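Local coordinates for hypothetical multiheme protein (Ignicoccus hospitalis KIN4/I, PDB 4QO5) that is of unknown function but carries eight covalently bound c-type hemes at the membrane, consistent with a role in electron transfer, at residues L334-T343 / K362-I373. Numbering follows the deposited sequence.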
loop_
_atom_site.group_PDB
_atom_site.type_symbol
_atom_site.label_atom_id
_atom_site.label_comp_id
_atom_site.label_asym_id
_atom_site.label_seq_id
_atom_site.Cartn_x
_atom_site.Cartn_y
_atom_site.Cartn_z
ATOM N N LEU A 334 -25.915 22.884 7.008
ATOM C CA LEU A 334 -25.062 23.817 7.727
ATOM C C LEU A 334 -24.865 25.086 6.904
ATOM O O LEU A 334 -24.778 25.027 5.677
ATOM C CB LEU A 334 -23.699 23.178 8.024
ATOM C CG LEU A 334 -23.677 21.977 8.972
ATOM C CD1 LEU A 334 -22.278 21.390 9.036
ATOM C CD2 LEU A 334 -24.153 22.385 10.384
ATOM N N SER A 335 -24.779 26.229 7.578
ATOM C CA SER A 335 -24.520 27.499 6.904
ATOM C C SER A 335 -23.666 28.396 7.794
ATOM O O SER A 335 -24.003 28.620 8.952
ATOM C CB SER A 335 -25.834 28.210 6.571
ATOM O OG SER A 335 -25.584 29.449 5.928
ATOM N N VAL A 336 -22.570 28.916 7.249
ATOM C CA VAL A 336 -21.645 29.742 8.026
ATOM C C VAL A 336 -21.361 31.067 7.310
ATOM O O VAL A 336 -21.363 31.127 6.084
ATOM C CB VAL A 336 -20.316 28.970 8.301
ATOM C CG1 VAL A 336 -19.513 28.755 7.005
ATOM C CG2 VAL A 336 -19.472 29.682 9.345
ATOM N N GLU A 337 -21.146 32.136 8.072
ATOM C CA GLU A 337 -20.590 33.361 7.506
ATOM C C GLU A 337 -19.163 33.083 7.018
ATOM O O GLU A 337 -18.329 32.581 7.770
ATOM C CB GLU A 337 -20.579 34.477 8.551
ATOM C CG GLU A 337 -21.447 35.669 8.189
ATOM C CD GLU A 337 -21.524 36.682 9.312
ATOM O OE1 GLU A 337 -21.310 36.286 10.479
ATOM O OE2 GLU A 337 -21.797 37.869 9.026
ATOM N N ALA A 338 -18.891 33.402 5.757
ATOM C CA ALA A 338 -17.646 32.975 5.116
ATOM C C ALA A 338 -16.418 33.787 5.528
ATOM O O ALA A 338 -15.336 33.235 5.734
ATOM C CB ALA A 338 -17.808 32.996 3.607
ATOM N N MET A 339 -16.589 35.099 5.637
ATOM C CA MET A 339 -15.464 36.005 5.819
ATOM C C MET A 339 -15.808 37.143 6.771
ATOM O O MET A 339 -16.637 37.994 6.448
ATOM C CB MET A 339 -15.057 36.589 4.466
ATOM C CG MET A 339 -13.975 37.659 4.531
ATOM S SD MET A 339 -12.355 36.998 4.967
ATOM C CE MET A 339 -12.141 35.755 3.691
ATOM N N PRO A 340 -15.176 37.164 7.955
ATOM C CA PRO A 340 -15.395 38.286 8.876
ATOM C C PRO A 340 -14.900 39.587 8.247
ATOM O O PRO A 340 -13.874 39.574 7.575
ATOM C CB PRO A 340 -14.538 37.913 10.089
ATOM C CG PRO A 340 -14.402 36.421 10.016
ATOM C CD PRO A 340 -14.341 36.106 8.549
ATOM N N GLU A 341 -15.622 40.684 8.450
ATOM C CA GLU A 341 -15.271 41.954 7.815
ATOM C C GLU A 341 -13.935 42.528 8.300
ATOM O O GLU A 341 -13.246 43.229 7.554
ATOM C CB GLU A 341 -16.387 42.991 8.004
ATOM C CG GLU A 341 -16.130 44.306 7.268
ATOM C CD GLU A 341 -16.378 45.533 8.128
ATOM O OE1 GLU A 341 -17.290 45.490 8.981
ATOM O OE2 GLU A 341 -15.656 46.542 7.952
ATOM N N SER A 342 -13.569 42.239 9.545
ATOM C CA SER A 342 -12.319 42.757 10.089
ATOM C C SER A 342 -11.142 42.068 9.408
ATOM O O SER A 342 -10.098 42.675 9.177
ATOM C CB SER A 342 -12.252 42.566 11.606
ATOM O OG SER A 342 -11.842 41.253 11.939
ATOM N N THR A 343 -11.324 40.795 9.077
ATOM C CA THR A 343 -10.302 40.053 8.361
ATOM C C THR A 343 -10.220 40.518 6.911
ATOM O O THR A 343 -9.131 40.707 6.375
ATOM C CB THR A 343 -10.562 38.542 8.421
ATOM O OG1 THR A 343 -10.530 38.114 9.789
ATOM C CG2 THR A 343 -9.496 37.787 7.641
ATOM N N LYS A 362 -22.949 33.793 2.956
ATOM C CA LYS A 362 -23.092 32.535 3.682
ATOM C C LYS A 362 -22.650 31.398 2.778
ATOM O O LYS A 362 -23.007 31.372 1.602
ATOM C CB LYS A 362 -24.549 32.313 4.080
ATOM C CG LYS A 362 -25.109 33.352 5.034
ATOM C CD LYS A 362 -24.550 33.175 6.431
ATOM C CE LYS A 362 -25.399 33.905 7.455
ATOM N NZ LYS A 362 -25.546 35.344 7.106
ATOM N N LEU A 363 -21.875 30.462 3.316
ATOM C CA LEU A 363 -21.481 29.284 2.557
ATOM C C LEU A 363 -22.001 28.044 3.275
ATOM O O LEU A 363 -22.128 28.054 4.499
ATOM C CB LEU A 363 -19.949 29.225 2.421
ATOM C CG LEU A 363 -19.352 30.326 1.535
ATOM C CD1 LEU A 363 -17.844 30.186 1.394
ATOM C CD2 LEU A 363 -20.021 30.326 0.158
ATOM N N PRO A 364 -22.310 26.973 2.519
ATOM C CA PRO A 364 -22.738 25.721 3.153
ATOM C C PRO A 364 -21.531 24.918 3.639
ATOM O O PRO A 364 -21.185 23.883 3.068
ATOM C CB PRO A 364 -23.466 24.991 2.021
ATOM C CG PRO A 364 -22.803 25.469 0.787
ATOM C CD PRO A 364 -22.375 26.901 1.049
ATOM N N MET A 365 -20.891 25.419 4.687
ATOM C CA MET A 365 -19.695 24.807 5.252
ATOM C C MET A 365 -19.795 24.902 6.766
ATOM O O MET A 365 -20.601 25.689 7.277
ATOM C CB MET A 365 -18.455 25.525 4.731
ATOM C CG MET A 365 -18.155 25.185 3.265
ATOM S SD MET A 365 -16.990 26.336 2.538
ATOM C CE MET A 365 -15.461 25.739 3.249
ATOM N N PRO A 366 -19.017 24.081 7.490
ATOM C CA PRO A 366 -19.128 24.071 8.953
ATOM C C PRO A 366 -18.369 25.204 9.625
ATOM O O PRO A 366 -18.646 25.544 10.784
ATOM C CB PRO A 366 -18.523 22.717 9.346
ATOM C CG PRO A 366 -17.624 22.342 8.198
ATOM C CD PRO A 366 -18.240 22.933 6.970
ATOM N N ILE A 367 -17.421 25.786 8.900
ATOM C CA ILE A 367 -16.522 26.774 9.486
ATOM C C ILE A 367 -16.187 27.839 8.434
ATOM O O ILE A 367 -16.215 27.560 7.229
ATOM C CB ILE A 367 -15.251 26.054 10.044
ATOM C CG1 ILE A 367 -14.388 26.990 10.892
ATOM C CG2 ILE A 367 -14.456 25.363 8.911
ATOM C CD1 ILE A 367 -13.281 26.264 11.668
ATOM N N SER A 368 -15.897 29.056 8.882
ATOM C CA SER A 368 -15.577 30.162 7.977
ATOM C C SER A 368 -14.253 29.938 7.235
ATOM O O SER A 368 -13.476 29.048 7.586
ATOM C CB SER A 368 -15.518 31.474 8.752
ATOM O OG SER A 368 -14.627 31.380 9.854
ATOM N N LEU A 369 -13.999 30.758 6.218
ATOM C CA LEU A 369 -12.800 30.605 5.389
ATOM C C LEU A 369 -11.561 31.176 6.060
ATOM O O LEU A 369 -10.430 30.846 5.693
ATOM C CB LEU A 369 -12.999 31.284 4.035
ATOM C CG LEU A 369 -14.144 30.736 3.187
ATOM C CD1 LEU A 369 -14.262 31.518 1.887
ATOM C CD2 LEU A 369 -13.964 29.244 2.910
ATOM N N ALA A 370 -11.778 32.047 7.037
ATOM C CA ALA A 370 -10.679 32.679 7.750
ATOM C C ALA A 370 -11.153 33.016 9.154
ATOM O O ALA A 370 -12.345 33.240 9.367
ATOM C CB ALA A 370 -10.241 33.942 7.019
ATOM N N PRO A 371 -10.226 33.048 10.125
ATOM C CA PRO A 371 -10.644 33.473 11.463
ATOM C C PRO A 371 -10.854 34.984 11.496
ATOM O O PRO A 371 -10.478 35.673 10.549
ATOM C CB PRO A 371 -9.457 33.070 12.341
ATOM C CG PRO A 371 -8.280 33.074 11.413
ATOM C CD PRO A 371 -8.800 32.675 10.068
ATOM N N ASP A 372 -11.466 35.496 12.558
ATOM C CA ASP A 372 -11.591 36.938 12.710
ATOM C C ASP A 372 -10.270 37.450 13.268
ATOM O O ASP A 372 -9.784 36.948 14.279
ATOM C CB ASP A 372 -12.756 37.283 13.635
ATOM C CG ASP A 372 -13.097 38.767 13.629
ATOM O OD1 ASP A 372 -12.220 39.600 13.311
ATOM O OD2 ASP A 372 -14.263 39.096 13.930
ATOM N N ILE A 373 -9.689 38.440 12.596
ATOM C CA ILE A 373 -8.345 38.902 12.921
ATOM C C ILE A 373 -8.295 39.577 14.293
ATOM O O ILE A 373 -7.279 39.515 14.985
ATOM C CB ILE A 373 -7.769 39.825 11.813
ATOM C CG1 ILE A 373 -6.263 40.025 12.006
ATOM C CG2 ILE A 373 -8.506 41.154 11.765
ATOM C CD1 ILE A 373 -5.503 40.212 10.711
#
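Val336 lays its two methyl branches across the backbone of 365-368, CG1 reaching the carbonyl oxygen of Met365 at 3.3 Å while CG2 rests against the peptide that joins Ile367 to Ser368. CG2 lies anti to the backbone N, which leaves CG1 (chi1 68°) between N and the carbonyl carbon; this puts CG1 over the carbonyl oxygens of both Met365 and Ile367. Behind the valine, its backbone pairs with Leu363 through two nearly straight hydrogen bonds, Val336 N to Leu363 O and Leu363 N to Val336 O. Leu334 CD1 comes across Pro366 CB at about a right angle, 4.0 Å away, and Pro366 in turn touches Tyr139 of helix 137-147. On the face shared by Val336 and Leu363, Ala338 CB fits against Leu363 CD1 at 3.6 Å, and the carbonyl of Ala338 receives Leu369 N. Ser368 CB packs against the carbonyl oxygens of Glu337 and Ala338, while its OG reaches Ala370 O from above the carbonyl plane and also accepts the amide of Leu379. Farther along, Thr343 spans the gap by its hydroxyl: OG1 donates in plane to a lone pair of Pro371 O at 2.6 Å and accepts a weak, bent bond from Ile373 N (128°). Its CG2 meanwhile touches Ala370 CB at 4.0 Å. A valine at Thr343 would lose the hydroxyl and probably leave the carbonyl of Pro371 and the amide of Ile373 without their shared partner, freeing the 371-373 backbone to shift. Pro340 CB and CG cover Asp372 from the N-cap position of helix 341-349. The arrangement is a two-stranded antiparallel pair whose connection contains that helix, with the chain after the inverse gamma turn centred on Pro364 running back alongside 334-343.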